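Side-chain contacts in type I polyketide synthase PikAII (Streptomyces venezuelae, PDB 3QP9), which carries a C2-type ketoreductase of a modular polyketide synthase, a type that probably epimerises the alpha-substituted intermediate rather than reducing it: residues R51-V56 with G97-A102; H124-T129 with A376-D381; L136-A141 with A149-V154; C322-A327 with A331-G336. All coordinates share one frame; numbering follows the deposited sequence.

Overall arrangement
The four contacts are spread across the chain, with interactions 1 and 4 about 46 Å apart between centres. Interactions 1 and 3 follow each other in the N-terminal Rossmann-like half; their centres lie about 12 Å apart, and they touch where Trp52 meets Trp152. Interaction 4 belongs to the KR domain and has its centre about 13 Å from that of interaction 2, since His379 and Ala376 of helix 363-386 lie against the 322-327 loop. Interaction 2 joins the halves: its segments are 247 residues apart in sequence, and both interactions 3 and 4 fall between them. Local packing thus builds each half, and a long-range contact links them.

Interaction 1. Residues R51-V56 with G97-A102; sequences RWLVVV and GEALAA
Leu53 and Ala99 pack strand 51-57 against helix 89-102 in the Rossmann-like N-terminal half, where the helix covers one face of a parallel sheet. Leu53 points at the helix, and its two methyls straddle the one methyl of Ala99: CD1 lies 4.0 Å from CB of Ala99, and CD2 lies 4.2 Å from that same CB. A chi1 of -59° turns CG away from the carbonyl carbon and carries the branched end out to the helix. Alanine suits the helical side because its short methyl lets the backbone come near, the CA atoms of Leu53 and Ala99 being 8.1 Å apart. Leu81 of strand 77-83 touches both residues and widens the apolar patch.

Nearby, Arg51 reaches toward the backbone of Ala102. Its chain bends at chi2 (84°) and chi3 (37°), bringing NH1 to 4.1 Å from O of Ala102, too far for a hydrogen bond, though a carbonyl oxygen would probably attract the positive charge. A long, flexible residue fits this partly exposed edge, resting on Val79 and Val107 while NE forms a weak, long ion pair with Asp77. Helix 89-102 links strands 77-83 and 109-112 and so passes over strand 51-57 between them, as in the crossovers of a Rossmann-like fold.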
loop_
_atom_site.group_PDB
_atom_site.type_symbol
_atom_site.label_atom_id
_atom_site.label_comp_id
_atom_site.label_asym_id
_atom_site.label_seq_id
_atom_site.Cartn_x
_atom_site.Cartn_y
_atom_site.Cartn_z
ATOM N N ARG A 51 -17.152 -17.327 20.961
ATOM C CA ARG A 51 -17.185 -15.907 21.228
ATOM C C ARG A 51 -16.319 -15.198 20.176
ATOM O O ARG A 51 -15.117 -15.539 20.052
ATOM C CB ARG A 51 -16.660 -15.607 22.642
ATOM C CG ARG A 51 -16.644 -14.113 23.045
ATOM C CD ARG A 51 -17.964 -13.577 23.570
ATOM N NE ARG A 51 -18.686 -14.561 24.391
ATOM C CZ ARG A 51 -18.870 -14.509 25.715
ATOM N NH1 ARG A 51 -18.399 -13.506 26.456
ATOM N NH2 ARG A 51 -19.558 -15.480 26.305
ATOM N N TRP A 52 -16.927 -14.210 19.480
ATOM C CA TRP A 52 -16.217 -13.272 18.578
ATOM C C TRP A 52 -16.229 -11.862 19.178
ATOM O O TRP A 52 -17.297 -11.307 19.495
ATOM C CB TRP A 52 -16.797 -13.294 17.134
ATOM C CG TRP A 52 -16.184 -14.437 16.328
ATOM C CD1 TRP A 52 -16.499 -15.769 16.445
ATOM C CD2 TRP A 52 -15.094 -14.373 15.360
ATOM N NE1 TRP A 52 -15.714 -16.516 15.595
ATOM C CE2 TRP A 52 -14.832 -15.684 14.943
ATOM C CE3 TRP A 52 -14.356 -13.327 14.789
ATOM C CZ2 TRP A 52 -13.849 -15.990 13.985
ATOM C CZ3 TRP A 52 -13.334 -13.639 13.864
ATOM C CH2 TRP A 52 -13.111 -14.960 13.476
ATOM N N LEU A 53 -15.075 -11.257 19.359
ATOM C CA LEU A 53 -15.082 -9.871 19.775
ATOM C C LEU A 53 -15.117 -9.014 18.524
ATOM O O LEU A 53 -14.315 -9.239 17.589
ATOM C CB LEU A 53 -13.821 -9.522 20.579
ATOM C CG LEU A 53 -13.554 -10.320 21.856
ATOM C CD1 LEU A 53 -12.409 -9.702 22.586
ATOM C CD2 LEU A 53 -14.808 -10.454 22.770
ATOM N N VAL A 54 -16.019 -8.054 18.502
ATOM C CA VAL A 54 -16.094 -7.126 17.391
ATOM C C VAL A 54 -15.665 -5.784 17.885
ATOM O O VAL A 54 -16.301 -5.206 18.743
ATOM C CB VAL A 54 -17.474 -7.119 16.720
ATOM C CG1 VAL A 54 -17.534 -6.134 15.495
ATOM C CG2 VAL A 54 -17.834 -8.544 16.364
ATOM N N VAL A 55 -14.509 -5.347 17.432
ATOM C CA VAL A 55 -14.020 -4.056 17.783
ATOM C C VAL A 55 -14.444 -2.952 16.861
ATOM O O VAL A 55 -13.929 -2.880 15.772
ATOM C CB VAL A 55 -12.529 -4.063 17.841
ATOM C CG1 VAL A 55 -12.030 -2.820 18.560
ATOM C CG2 VAL A 55 -12.066 -5.323 18.524
ATOM N N VAL A 56 -15.310 -2.055 17.348
ATOM C CA VAL A 56 -15.945 -0.994 16.598
ATOM C C VAL A 56 -15.442 0.366 17.106
ATOM O O VAL A 56 -15.256 0.560 18.318
ATOM C CB VAL A 56 -17.462 -1.125 16.804
ATOM C CG1 VAL A 56 -18.260 -0.196 15.938
ATOM C CG2 VAL A 56 -17.842 -2.570 16.528
ATOM N N GLY A 97 -8.604 -7.527 27.924
ATOM C CA GLY A 97 -8.431 -8.413 29.099
ATOM C C GLY A 97 -9.741 -8.578 29.868
ATOM O O GLY A 97 -10.135 -9.713 30.236
ATOM N N GLU A 98 -10.451 -7.476 30.106
ATOM C CA GLU A 98 -11.802 -7.579 30.694
ATOM C C GLU A 98 -12.759 -8.451 29.859
ATOM O O GLU A 98 -13.514 -9.286 30.390
ATOM C CB GLU A 98 -12.372 -6.173 30.962
ATOM C CG GLU A 98 -13.911 -6.042 31.131
ATOM C CD GLU A 98 -14.338 -4.763 31.953
ATOM O OE1 GLU A 98 -15.564 -4.480 32.041
ATOM O OE2 GLU A 98 -13.457 -4.048 32.511
ATOM N N ALA A 99 -12.715 -8.293 28.531
ATOM C CA ALA A 99 -13.615 -9.038 27.674
ATOM C C ALA A 99 -13.212 -10.488 27.642
ATOM O O ALA A 99 -14.075 -11.346 27.514
ATOM C CB ALA A 99 -13.586 -8.473 26.232
ATOM N N LEU A 100 -11.898 -10.751 27.739
ATOM C CA LEU A 100 -11.364 -12.113 27.670
ATOM C C LEU A 100 -11.631 -12.833 29.004
ATOM O O LEU A 100 -12.036 -14.012 28.994
ATOM C CB LEU A 100 -9.880 -12.144 27.240
ATOM C CG LEU A 100 -9.171 -13.474 26.931
ATOM C CD1 LEU A 100 -9.617 -14.233 25.672
ATOM C CD2 LEU A 100 -7.661 -13.321 26.934
ATOM N N ALA A 101 -11.441 -12.122 30.128
ATOM C CA ALA A 101 -11.895 -12.635 31.422
ATOM C C ALA A 101 -13.373 -13.027 31.366
ATOM O O ALA A 101 -13.721 -14.114 31.807
ATOM C CB ALA A 101 -11.622 -11.631 32.592
ATOM N N ALA A 102 -14.220 -12.196 30.755
ATOM C CA ALA A 102 -15.666 -12.491 30.698
ATOM C C ALA A 102 -16.037 -13.745 29.888
ATOM O O ALA A 102 -17.044 -14.404 30.184
ATOM C CB ALA A 102 -16.473 -11.281 30.245
#

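Interaction 2. Residues H124-T129 with A376-D381; sequences HPAPFT and AALHLD
Apolar contact between Ala126 and Leu378 makes up most of this meeting of a loop with helix 363-386. CD2 of Leu378 comes to 3.7 Å from CB of Ala126, one methyl on another. Leu378 extends away from its own backbone N (chi1 171°), which sends this branch off the helix toward the loop. The same CD2 lies 3.8 Å from O of Ala126 and 4.2 Å from N of Pro127, so it covers the peptide link as well as the methyl. Phe421 of helix 413-426 touches both Leu378 and Pro127 and closes one flank.

Backbone shape sets up the loop side, which ends at Thr129, the N-cap of helix 130-144. The Ala126-Pro127 peptide is cis, a form that proline tolerates far more readily than other residues, and a small alanine before it leaves room for the leucine.

A polar bond lies beside the apolar centre. The carbonyl of Ala126 is hydrogen-bonded to OG1 of Thr375, one turn before Leu378. The arrangement is that of an interface between the two Rossmann-like halves of a modular ketoreductase, a loop of one resting on a helix of the other.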
loop_
_atom_site.group_PDB
_atom_site.type_symbol
_atom_site.label_atom_id
_atom_site.label_comp_id
_atom_site.label_asym_id
_atom_site.label_seq_id
_atom_site.Cartn_x
_atom_site.Cartn_y
_atom_site.Cartn_z
ATOM N N HIS A 124 -2.033 14.981 12.961
ATOM C CA HIS A 124 -1.465 14.469 11.691
ATOM C C HIS A 124 -2.295 14.775 10.446
ATOM O O HIS A 124 -3.502 14.782 10.523
ATOM C CB HIS A 124 -1.213 12.966 11.803
ATOM C CG HIS A 124 -0.206 12.588 12.866
ATOM N ND1 HIS A 124 -0.574 12.019 14.071
ATOM C CD2 HIS A 124 1.145 12.666 12.887
ATOM C CE1 HIS A 124 0.504 11.784 14.797
ATOM N NE2 HIS A 124 1.560 12.163 14.101
ATOM N N PRO A 125 -1.635 15.086 9.308
ATOM C CA PRO A 125 -2.385 15.428 8.072
ATOM C C PRO A 125 -3.009 14.172 7.421
ATOM O O PRO A 125 -2.670 13.057 7.817
ATOM C CB PRO A 125 -1.318 16.053 7.157
ATOM C CG PRO A 125 -0.038 15.485 7.581
ATOM C CD PRO A 125 -0.180 15.213 9.130
ATOM N N ALA A 126 -3.913 14.347 6.452
ATOM C CA ALA A 126 -4.371 13.225 5.658
ATOM C C ALA A 126 -3.142 12.669 4.843
ATOM O O ALA A 126 -2.215 13.445 4.473
ATOM C CB ALA A 126 -5.518 13.657 4.755
ATOM N N PRO A 127 -3.138 11.352 4.511
ATOM C CA PRO A 127 -4.309 10.430 4.512
ATOM C C PRO A 127 -4.357 9.590 5.767
ATOM O O PRO A 127 -5.312 8.844 5.967
ATOM C CB PRO A 127 -4.025 9.502 3.282
ATOM C CG PRO A 127 -2.520 9.436 3.167
ATOM C CD PRO A 127 -1.972 10.750 3.793
ATOM N N PHE A 128 -3.345 9.704 6.627
ATOM C CA PHE A 128 -3.427 8.997 7.937
ATOM C C PHE A 128 -4.787 9.290 8.570
ATOM O O PHE A 128 -5.217 10.459 8.589
ATOM C CB PHE A 128 -2.304 9.430 8.872
ATOM C CG PHE A 128 -2.322 8.699 10.189
ATOM C CD1 PHE A 128 -1.695 7.458 10.308
ATOM C CD2 PHE A 128 -2.932 9.258 11.299
ATOM C CE1 PHE A 128 -1.683 6.759 11.528
ATOM C CE2 PHE A 128 -2.921 8.551 12.514
ATOM C CZ PHE A 128 -2.312 7.291 12.605
ATOM N N THR A 129 -5.507 8.247 9.000
ATOM C CA THR A 129 -6.834 8.429 9.687
ATOM C C THR A 129 -6.807 7.841 11.088
ATOM O O THR A 129 -5.834 7.167 11.462
ATOM C CB THR A 129 -8.062 7.795 8.928
ATOM O OG1 THR A 129 -8.093 6.379 9.102
ATOM C CG2 THR A 129 -8.094 8.148 7.436
ATOM N N ALA A 376 2.198 14.070 0.104
ATOM C CA ALA A 376 2.457 14.831 -1.134
ATOM C C ALA A 376 1.720 14.264 -2.365
ATOM O O ALA A 376 1.231 14.991 -3.244
ATOM C CB ALA A 376 3.967 14.986 -1.344
ATOM N N ALA A 377 1.632 12.928 -2.445
ATOM C CA ALA A 377 0.985 12.273 -3.544
ATOM C C ALA A 377 -0.480 12.548 -3.450
ATOM O O ALA A 377 -1.108 12.787 -4.473
ATOM C CB ALA A 377 1.288 10.723 -3.537
ATOM N N LEU A 378 -0.990 12.600 -2.215
ATOM C CA LEU A 378 -2.398 12.983 -1.992
ATOM C C LEU A 378 -2.687 14.342 -2.574
ATOM O O LEU A 378 -3.648 14.473 -3.347
ATOM C CB LEU A 378 -2.823 12.873 -0.518
ATOM C CG LEU A 378 -4.211 13.474 -0.197
ATOM C CD1 LEU A 378 -5.250 12.477 -0.623
ATOM C CD2 LEU A 378 -4.327 13.690 1.295
ATOM N N HIS A 379 -1.820 15.321 -2.289
ATOM C CA HIS A 379 -2.030 16.663 -2.781
ATOM C C HIS A 379 -1.833 16.779 -4.265
ATOM O O HIS A 379 -2.603 17.471 -4.933
ATOM C CB HIS A 379 -1.077 17.657 -2.095
ATOM C CG HIS A 379 -1.269 17.738 -0.629
ATOM N ND1 HIS A 379 -0.223 17.934 0.257
ATOM C CD2 HIS A 379 -2.392 17.619 0.114
ATOM C CE1 HIS A 379 -0.717 17.980 1.483
ATOM N NE2 HIS A 379 -2.024 17.751 1.422
ATOM N N LEU A 380 -0.802 16.102 -4.790
ATOM C CA LEU A 380 -0.579 16.191 -6.225
ATOM C C LEU A 380 -1.807 15.653 -7.025
ATOM O O LEU A 380 -2.214 16.194 -8.077
ATOM C CB LEU A 380 0.671 15.451 -6.611
ATOM C CG LEU A 380 1.971 16.121 -6.182
ATOM C CD1 LEU A 380 3.060 15.038 -6.242
ATOM C CD2 LEU A 380 2.347 17.328 -7.108
ATOM N N ASP A 381 -2.316 14.527 -6.559
ATOM C CA ASP A 381 -3.479 13.895 -7.188
ATOM C C ASP A 381 -4.678 14.850 -7.093
ATOM O O ASP A 381 -5.368 15.138 -8.126
ATOM C CB ASP A 381 -3.762 12.497 -6.536
ATOM C CG ASP A 381 -5.047 11.879 -7.071
ATOM O OD1 ASP A 381 -6.079 11.882 -6.362
ATOM O OD2 ASP A 381 -5.059 11.534 -8.261
#

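Interaction 3. Residues L136-A141 with A149-V154; sequences LTLVQA and APLWCV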
loop_
_atom_site.group_PDB
_atom_site.type_symbol
_atom_site.label_atom_id
_atom_site.label_comp_id
_atom_site.label_asym_id
_atom_site.label_seq_id
_atom_site.Cartn_x
_atom_site.Cartn_y
_atom_site.Cartn_z
ATOM N N LEU A 136 -3.437 -0.211 14.368
ATOM C CA LEU A 136 -2.083 -0.537 14.898
ATOM C C LEU A 136 -2.152 -0.788 16.413
ATOM O O LEU A 136 -1.575 -1.762 16.989
ATOM C CB LEU A 136 -1.075 0.592 14.608
ATOM C CG LEU A 136 0.269 0.378 15.384
ATOM C CD1 LEU A 136 0.995 -0.892 15.036
ATOM C CD2 LEU A 136 1.253 1.570 15.344
ATOM N N THR A 137 -2.922 0.073 17.059
ATOM C CA THR A 137 -3.021 -0.008 18.526
ATOM C C THR A 137 -3.638 -1.314 18.963
ATOM O O THR A 137 -3.249 -1.926 19.997
ATOM C CB THR A 137 -3.786 1.229 19.020
ATOM O OG1 THR A 137 -2.978 2.353 18.673
ATOM C CG2 THR A 137 -3.970 1.215 20.575
ATOM N N LEU A 138 -4.585 -1.775 18.176
ATOM C CA LEU A 138 -5.280 -3.021 18.460
ATOM C C LEU A 138 -4.377 -4.242 18.318
ATOM O O LEU A 138 -4.463 -5.132 19.137
ATOM C CB LEU A 138 -6.558 -3.153 17.632
ATOM C CG LEU A 138 -7.313 -4.477 17.775
ATOM C CD1 LEU A 138 -7.953 -4.566 19.162
ATOM C CD2 LEU A 138 -8.339 -4.626 16.723
ATOM N N VAL A 139 -3.478 -4.243 17.330
ATOM C CA VAL A 139 -2.555 -5.359 17.075
ATOM C C VAL A 139 -1.618 -5.495 18.299
ATOM O O VAL A 139 -1.161 -6.606 18.660
ATOM C CB VAL A 139 -1.673 -5.044 15.884
ATOM C CG1 VAL A 139 -0.503 -6.018 15.800
ATOM C CG2 VAL A 139 -2.479 -5.064 14.589
ATOM N N GLN A 140 -1.294 -4.349 18.864
ATOM C CA GLN A 140 -0.335 -4.307 19.967
ATOM C C GLN A 140 -1.027 -4.749 21.250
ATOM O O GLN A 140 -0.495 -5.573 21.988
ATOM C CB GLN A 140 0.144 -2.872 20.160
ATOM C CG GLN A 140 1.267 -2.460 19.262
ATOM C CD GLN A 140 1.521 -0.974 19.239
ATOM O OE1 GLN A 140 0.732 -0.131 19.736
ATOM N NE2 GLN A 140 2.656 -0.638 18.681
ATOM N N ALA A 141 -2.219 -4.193 21.474
ATOM C CA ALA A 141 -3.012 -4.354 22.688
ATOM C C ALA A 141 -3.576 -5.775 22.850
ATOM O O ALA A 141 -3.672 -6.284 23.970
ATOM C CB ALA A 141 -4.090 -3.345 22.740
ATOM N N ALA A 149 -6.507 -15.621 20.066
ATOM C CA ALA A 149 -7.407 -15.809 18.911
ATOM C C ALA A 149 -7.002 -15.008 17.638
ATOM O O ALA A 149 -6.510 -13.877 17.764
ATOM C CB ALA A 149 -8.857 -15.394 19.334
ATOM N N PRO A 150 -7.298 -15.539 16.432
ATOM C CA PRO A 150 -6.899 -14.787 15.226
ATOM C C PRO A 150 -7.651 -13.461 15.028
ATOM O O PRO A 150 -8.895 -13.406 15.161
ATOM C CB PRO A 150 -7.250 -15.752 14.086
ATOM C CG PRO A 150 -8.428 -16.524 14.601
ATOM C CD PRO A 150 -8.234 -16.642 16.107
ATOM N N LEU A 151 -6.892 -12.432 14.686
ATOM C CA LEU A 151 -7.430 -11.116 14.386
ATOM C C LEU A 151 -7.812 -10.996 12.895
ATOM O O LEU A 151 -6.934 -11.139 12.019
ATOM C CB LEU A 151 -6.337 -10.071 14.545
ATOM C CG LEU A 151 -6.690 -8.569 14.272
ATOM C CD1 LEU A 151 -8.087 -8.082 14.900
ATOM C CD2 LEU A 151 -5.577 -7.588 14.668
ATOM N N TRP A 152 -9.033 -10.622 12.619
ATOM C CA TRP A 152 -9.375 -10.316 11.198
ATOM C C TRP A 152 -9.712 -8.810 11.044
ATOM O O TRP A 152 -10.524 -8.278 11.831
ATOM C CB TRP A 152 -10.536 -11.169 10.783
ATOM C CG TRP A 152 -10.209 -12.616 10.573
ATOM C CD1 TRP A 152 -10.155 -13.609 11.549
ATOM C CD2 TRP A 152 -9.884 -13.247 9.336
ATOM N NE1 TRP A 152 -9.869 -14.822 10.956
ATOM C CE2 TRP A 152 -9.713 -14.626 9.598
ATOM C CE3 TRP A 152 -9.827 -12.795 8.004
ATOM C CZ2 TRP A 152 -9.363 -15.554 8.579
ATOM C CZ3 TRP A 152 -9.522 -13.682 6.997
ATOM C CH2 TRP A 152 -9.346 -15.070 7.274
ATOM N N CYS A 153 -9.135 -8.123 10.037
ATOM C CA CYS A 153 -9.418 -6.673 9.851
ATOM C C CYS A 153 -10.249 -6.492 8.623
ATOM O O CYS A 153 -9.884 -6.947 7.575
ATOM C CB CYS A 153 -8.107 -5.847 9.732
ATOM S SG CYS A 153 -7.151 -5.857 11.279
ATOM N N VAL A 154 -11.402 -5.872 8.767
ATOM C CA VAL A 154 -12.325 -5.716 7.661
ATOM C C VAL A 154 -12.291 -4.299 7.144
ATOM O O VAL A 154 -12.322 -3.342 7.943
ATOM C CB VAL A 154 -13.720 -6.166 8.078
ATOM C CG1 VAL A 154 -14.757 -5.920 6.967
ATOM C CG2 VAL A 154 -13.703 -7.715 8.420
#
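Leu138, Val139 and Leu151 form a wholly buried apolar contact between helix 130-144 and strand 151-156, the second and third elements of a beta-alpha-beta unit that starts with strand 109-112. Leu151 points from the strand into the helix and divides its two methyls between neighbouring helical residues, so that each has its own partner. Its CD1 meets CD2 of Leu138 at 3.9 Å, while its CD2 meets CG2 of Val139 at 4.0 Å. The two leucine side chains cross obliquely; the valine crosses Leu151 at about a right angle.

Torsions explain the choice of branches. Leu138 stretches toward the sheet with chi1 near trans (176°), and Val139 places CG1 in the same position (chi1 167°), which leaves CG2 beside the backbone N to do the touching. Leu151 and Val139 together fill the 8.0 Å between their CA atoms, the longer leucine covering more of it, whereas the compact valine suits a place on the helix flank.

Neighbouring strands complete the core: Leu138 also lies on Ser112, and Leu151 on Val110 and Trp190. The backbone is tied in as well: O of Val139 is hydrogen-bonded to NH2 of Arg189, and Leu151 pairs with Arg189 and Gly191 beside it. Branched aliphatic side chains interlocked between a helix and the parallel strand that follows it are a hallmark of the Rossmann-like alpha/beta fold.

Interaction 4. Residues C322-A327 with A331-G336; sequences CDLTDA and ARLLAG
Leu324 leaves the loop after strand 316-321 and reaches Leu333 on helix 327-335. Its CB lies against Ala376 of helix 363-386, whose small side chain leaves space for it. From there a chi1 of -75° swings CG, and with it the branched end, toward helix 327-335; the side chain also lies on His282 of strand 278-283 and on Ala330. At the tip CD2 meets CD2 of Leu333 at a modelled 3.4 Å, shorter than methyls usually allow and perhaps slightly strained or imprecise, and the two side chains meet at a slant. Leucine suits both places, for each spans a gap between elements with a buried apolar end; Leu280 backs Leu333.

The backbone bond of the first helical turn runs alongside: N of Ala331 donates to O of Ala327 at 2.8 Å with an N-H...O angle of 155°. Before it, a type I beta turn spans Asp323 to Asp326. OD2 of Asp323 accepts from N of Thr325 at 2.9 Å, met from above the carboxylate plane, which makes an Asx turn. Asp326 is the N-cap, its OD1 bonded weakly to N of Glu328. In coenzyme-binding Rossmann-fold relatives the loop after the third strand commonly borders the adenine pocket, a role this C2-type domain need not share.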
loop_
_atom_site.group_PDB
_atom_site.type_symbol
_atom_site.label_atom_id
_atom_site.label_comp_id
_atom_site.label_asym_id
_atom_site.label_seq_id
_atom_site.Cartn_x
_atom_site.Cartn_y
_atom_site.Cartn_z
ATOM N N CYS A 322 10.694 23.028 -1.832
ATOM C CA CYS A 322 9.563 23.257 -0.901
ATOM C C CYS A 322 9.011 21.920 -0.415
ATOM O O CYS A 322 9.375 20.853 -0.950
ATOM C CB CYS A 322 8.452 24.057 -1.532
ATOM S SG CYS A 322 7.730 23.125 -2.894
ATOM N N ASP A 323 8.211 22.011 0.660
ATOM C CA ASP A 323 7.644 20.884 1.349
ATOM C C ASP A 323 6.370 20.493 0.610
ATOM O O ASP A 323 5.350 21.158 0.697
ATOM C CB ASP A 323 7.388 21.259 2.809
ATOM C CG ASP A 323 6.740 20.143 3.603
ATOM O OD1 ASP A 323 6.346 20.469 4.765
ATOM O OD2 ASP A 323 6.612 18.963 3.084
ATOM N N LEU A 324 6.446 19.411 -0.161
ATOM C CA LEU A 324 5.271 18.969 -0.926
ATOM C C LEU A 324 4.169 18.372 -0.000
ATOM O O LEU A 324 3.090 18.136 -0.464
ATOM C CB LEU A 324 5.705 17.950 -1.987
ATOM C CG LEU A 324 6.441 18.509 -3.235
ATOM C CD1 LEU A 324 6.715 17.335 -4.177
ATOM C CD2 LEU A 324 5.724 19.614 -3.955
ATOM N N THR A 325 4.441 18.135 1.298
ATOM C CA THR A 325 3.390 17.688 2.230
ATOM C C THR A 325 2.525 18.918 2.625
ATOM O O THR A 325 1.465 18.773 3.237
ATOM C CB THR A 325 3.963 16.976 3.508
ATOM O OG1 THR A 325 4.698 17.935 4.275
ATOM C CG2 THR A 325 4.895 15.858 3.089
ATOM N N ASP A 326 2.939 20.109 2.182
ATOM C CA ASP A 326 2.151 21.321 2.394
ATOM C C ASP A 326 1.409 21.630 1.089
ATOM O O ASP A 326 2.025 22.056 0.081
ATOM C CB ASP A 326 3.042 22.489 2.837
ATOM C CG ASP A 326 2.344 23.847 2.740
ATOM O OD1 ASP A 326 1.107 23.894 2.660
ATOM O OD2 ASP A 326 3.002 24.895 2.811
ATOM N N ALA A 327 0.103 21.430 1.077
ATOM C CA ALA A 327 -0.673 21.622 -0.164
ATOM C C ALA A 327 -0.489 22.997 -0.889
ATOM O O ALA A 327 -0.461 23.049 -2.105
ATOM C CB ALA A 327 -2.179 21.322 0.093
ATOM N N ALA A 331 0.727 23.456 -4.596
ATOM C CA ALA A 331 -0.070 24.293 -5.496
ATOM C C ALA A 331 0.790 25.367 -6.203
ATOM O O ALA A 331 0.627 25.590 -7.401
ATOM C CB ALA A 331 -1.288 24.927 -4.736
ATOM N N ARG A 332 1.722 25.957 -5.449
ATOM C CA ARG A 332 2.705 26.954 -5.939
ATOM C C ARG A 332 3.575 26.341 -7.008
ATOM O O ARG A 332 3.813 26.965 -8.054
ATOM C CB ARG A 332 3.675 27.329 -4.824
ATOM C CG ARG A 332 3.881 28.772 -4.503
ATOM C CD ARG A 332 2.803 29.229 -3.544
ATOM N NE ARG A 332 3.267 29.957 -2.352
ATOM C CZ ARG A 332 3.507 29.418 -1.135
ATOM N NH1 ARG A 332 3.871 30.193 -0.121
ATOM N NH2 ARG A 332 3.419 28.111 -0.890
ATOM N N LEU A 333 4.086 25.146 -6.706
ATOM C CA LEU A 333 4.971 24.433 -7.611
ATOM C C LEU A 333 4.271 24.318 -8.929
ATOM O O LEU A 333 4.847 24.737 -9.966
ATOM C CB LEU A 333 5.332 23.074 -7.088
ATOM C CG LEU A 333 5.986 22.037 -8.015
ATOM C CD1 LEU A 333 7.348 22.493 -8.339
ATOM C CD2 LEU A 333 6.143 20.827 -7.130
ATOM N N LEU A 334 3.048 23.773 -8.905
ATOM C CA LEU A 334 2.322 23.510 -10.176
ATOM C C LEU A 334 1.989 24.748 -10.944
ATOM O O LEU A 334 2.009 24.734 -12.187
ATOM C CB LEU A 334 1.055 22.688 -9.945
ATOM C CG LEU A 334 1.321 21.297 -9.355
ATOM C CD1 LEU A 334 0.065 20.769 -8.667
ATOM C CD2 LEU A 334 1.830 20.380 -10.486
ATOM N N ALA A 335 1.624 25.811 -10.223
ATOM C CA ALA A 335 1.229 27.074 -10.859
ATOM C C ALA A 335 2.435 27.724 -11.555
ATOM O O ALA A 335 2.259 28.476 -12.501
ATOM C CB ALA A 335 0.657 28.030 -9.819
ATOM N N GLY A 336 3.643 27.403 -11.071
ATOM C CA GLY A 336 4.896 27.912 -11.635
ATOM C C GLY A 336 5.286 27.337 -13.005
ATOM O O GLY A 336 6.210 27.857 -13.659
#